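Local coordinates for 223aa long hypothetical arylmalonate decarboxylase (Sulfolobus tokodaii, PDB 2DGD) that is of unknown function but may catalyse the decarboxylation of arylmalonate-type substrates, at the interface of chains A and B. Residues are numbered along the deposited sequence; one frame, centred on the assembly and turned at random. Chains: chain A/B, 223aa long hypothetical arylmalonate decarboxylase.

The interface of chains A and B. Residues chain A 7, 33-35, 62-63, 65-66; chain B 14-17, 20, 37, 148.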
# COMPACT_ATOMS: atom_id res chain seq x y z
N ARG A 7 -8.75 -27.69 -8.19
CA ARG A 7 -10.00 -27.37 -8.86
C ARG A 7 -11.16 -27.99 -8.09
O ARG A 7 -11.22 -29.21 -7.94
CB ARG A 7 -9.98 -27.89 -10.29
CG ARG A 7 -8.94 -27.22 -11.17
CD ARG A 7 -9.46 -27.11 -12.58
NE ARG A 7 -8.62 -27.80 -13.56
CZ ARG A 7 -7.76 -27.19 -14.36
NH1 ARG A 7 -7.04 -27.89 -15.21
NH2 ARG A 7 -7.62 -25.87 -14.31
N ILE A 33 -13.09 -22.62 -9.02
CA ILE A 33 -14.37 -23.26 -8.75
C ILE A 33 -15.11 -23.53 -10.06
O ILE A 33 -15.21 -22.65 -10.93
CB ILE A 33 -15.23 -22.36 -7.85
CG1 ILE A 33 -14.42 -21.91 -6.63
CG2 ILE A 33 -16.48 -23.10 -7.41
CD1 ILE A 33 -13.91 -23.06 -5.78
N HIS A 34 -15.65 -24.73 -10.20
CA HIS A 34 -16.37 -25.11 -11.41
C HIS A 34 -17.72 -25.69 -11.02
O HIS A 34 -17.78 -26.67 -10.28
CB HIS A 34 -15.55 -26.12 -12.19
CG HIS A 34 -14.14 -25.66 -12.41
ND1 HIS A 34 -13.82 -24.68 -13.33
CD2 HIS A 34 -12.99 -25.97 -11.77
CE1 HIS A 34 -12.53 -24.41 -13.23
NE2 HIS A 34 -12.01 -25.18 -12.30
N SER A 35 -18.79 -25.09 -11.53
CA SER A 35 -20.12 -25.56 -11.16
C SER A 35 -21.04 -25.98 -12.30
O SER A 35 -20.80 -25.70 -13.47
CB SER A 35 -20.82 -24.48 -10.33
OG SER A 35 -20.81 -23.24 -11.00
N LEU A 62 -20.52 -34.32 -15.57
CA LEU A 62 -20.17 -33.06 -16.19
C LEU A 62 -19.04 -32.35 -15.45
O LEU A 62 -18.38 -31.46 -15.99
CB LEU A 62 -21.38 -32.14 -16.25
CG LEU A 62 -22.60 -32.56 -17.08
CD1 LEU A 62 -23.69 -31.51 -16.92
CD2 LEU A 62 -22.22 -32.69 -18.54
N LEU A 63 -18.80 -32.76 -14.21
CA LEU A 63 -17.78 -32.15 -13.36
C LEU A 63 -16.59 -33.07 -13.05
O LEU A 63 -15.52 -32.60 -12.65
CB LEU A 63 -18.42 -31.71 -12.04
CG LEU A 63 -18.67 -30.24 -11.72
CD1 LEU A 63 -18.88 -29.43 -12.96
CD2 LEU A 63 -19.88 -30.14 -10.81
N GLU A 65 -14.26 -34.65 -14.72
CA GLU A 65 -12.95 -34.44 -15.29
C GLU A 65 -12.24 -33.13 -14.92
O GLU A 65 -11.01 -33.10 -14.88
CB GLU A 65 -13.06 -34.61 -16.81
CG GLU A 65 -11.76 -34.74 -17.55
CD GLU A 65 -11.97 -35.19 -18.99
OE1 GLU A 65 -11.00 -35.17 -19.79
OE2 GLU A 65 -13.12 -35.57 -19.33
N VAL A 66 -12.97 -32.05 -14.64
CA VAL A 66 -12.33 -30.79 -14.28
C VAL A 66 -12.15 -30.64 -12.77
O VAL A 66 -11.46 -29.73 -12.32
CB VAL A 66 -13.13 -29.55 -14.73
CG1 VAL A 66 -13.28 -29.54 -16.22
CG2 VAL A 66 -14.48 -29.54 -14.05
N ALA B 14 -18.56 -29.27 -20.34
CA ALA B 14 -18.16 -29.94 -19.11
C ALA B 14 -16.69 -29.81 -18.76
O ALA B 14 -16.35 -29.50 -17.63
CB ALA B 14 -18.53 -31.42 -19.18
N ASN B 15 -15.81 -30.04 -19.73
CA ASN B 15 -14.38 -29.99 -19.48
C ASN B 15 -13.66 -28.66 -19.68
O ASN B 15 -12.43 -28.64 -19.82
CB ASN B 15 -13.70 -31.09 -20.28
CG ASN B 15 -14.20 -32.46 -19.89
OD1 ASN B 15 -14.21 -32.82 -18.72
ND2 ASN B 15 -14.63 -33.25 -20.88
N ASN B 16 -14.40 -27.56 -19.70
CA ASN B 16 -13.78 -26.25 -19.86
C ASN B 16 -13.40 -25.78 -18.46
O ASN B 16 -14.28 -25.56 -17.62
CB ASN B 16 -14.76 -25.27 -20.50
CG ASN B 16 -14.17 -23.89 -20.69
OD1 ASN B 16 -13.58 -23.32 -19.77
ND2 ASN B 16 -14.32 -23.35 -21.89
N ALA B 17 -12.11 -25.61 -18.20
CA ALA B 17 -11.68 -25.17 -16.88
C ALA B 17 -11.03 -23.79 -16.90
O ALA B 17 -10.51 -23.33 -15.88
CB ALA B 17 -10.71 -26.20 -16.28
N GLU B 20 -14.37 -19.94 -16.64
CA GLU B 20 -14.92 -19.49 -15.37
C GLU B 20 -13.89 -18.62 -14.64
O GLU B 20 -14.23 -17.58 -14.07
CB GLU B 20 -15.34 -20.69 -14.51
CG GLU B 20 -16.54 -21.41 -15.09
CD GLU B 20 -16.75 -22.80 -14.51
OE1 GLU B 20 -15.81 -23.62 -14.58
OE2 GLU B 20 -17.86 -23.07 -14.00
N ARG B 37 -23.06 -26.64 -16.85
CA ARG B 37 -22.40 -27.36 -17.92
C ARG B 37 -23.28 -28.18 -18.84
O ARG B 37 -24.42 -28.50 -18.52
CB ARG B 37 -21.32 -28.26 -17.33
CG ARG B 37 -20.19 -27.49 -16.69
CD ARG B 37 -19.19 -28.40 -16.01
NE ARG B 37 -17.85 -27.83 -16.08
CZ ARG B 37 -17.50 -26.67 -15.56
NH1 ARG B 37 -16.25 -26.25 -15.69
NH2 ARG B 37 -18.38 -25.93 -14.90
N ILE B 148 -9.68 -30.34 -21.38
CA ILE B 148 -8.98 -30.21 -20.11
C ILE B 148 -7.51 -29.89 -20.36
O ILE B 148 -6.91 -29.11 -19.63
CB ILE B 148 -9.10 -31.51 -19.28
CG1 ILE B 148 -9.07 -31.17 -17.80
CG2 ILE B 148 -7.98 -32.47 -19.60
CD1 ILE B 148 -10.29 -30.41 -17.36
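One face of the A:Arg7 guanidinium carries the methyl of B:Ala17, offset toward the rim with CB 3.7 Å from CZ. The A:His34 imidazole is met at its edge instead: carboxylate oxygen OE1 of B:Glu20 lies in the ring plane, 2.6 Å from ND1, in a nearly straight hydrogen bond (161° at H), although the nitrogen stands above the carboxylate plane. The B:Arg37 guanidinium is ringed in its own plane by A:Ser35 O, B:Ala14 O and the B:Glu20 carboxylate, and stands steeply to the imidazole, 78° between planes. Within chain B it grips B:Glu20 end-on, NH1 to OE1 in a salt bridge and NH2 to OE2, while NE bonds to B:Ala14 O at 2.7 Å; these bonds fix its rotation. NH2 also crosses the interface to the backbone carbonyl O of A:Ser35 (2.8 Å), approaching above the carbonyl plane along a bent path. B:Glu20 OE1 thus accepts from both A:His34 ND1 and B:Arg37 NH1, and the arginine's charge would be expected to favour an ionised carboxylate. An alanine here, without NH2 to reach A:Ser35 O, would probably leave B:Glu20 less firmly positioned for A:His34. The arginine chain, bent at chi3, crosses A:Leu63 at about a right angle, with its CD against methyl CD1. This patch joins two copies of one protein in the deposited octamer, strand 31-38 and the end of helix 49-63 of chain A meeting strand 31-38, helix 19-26 and the loop at 14-17 of chain B; a two-fold twin repeats it. At its other end, A:Glu65, CG anti to the backbone N, extends across B:Asn15, planes 58° apart; OE2 and OD1 face each other as acceptors, an unfavourable pairing as modelled that carries little weight at 2.90 Å resolution. Beside them A:Val66 crosses B:Ile148 obliquely, methyl CG1 packed 3.3 Å from CD1.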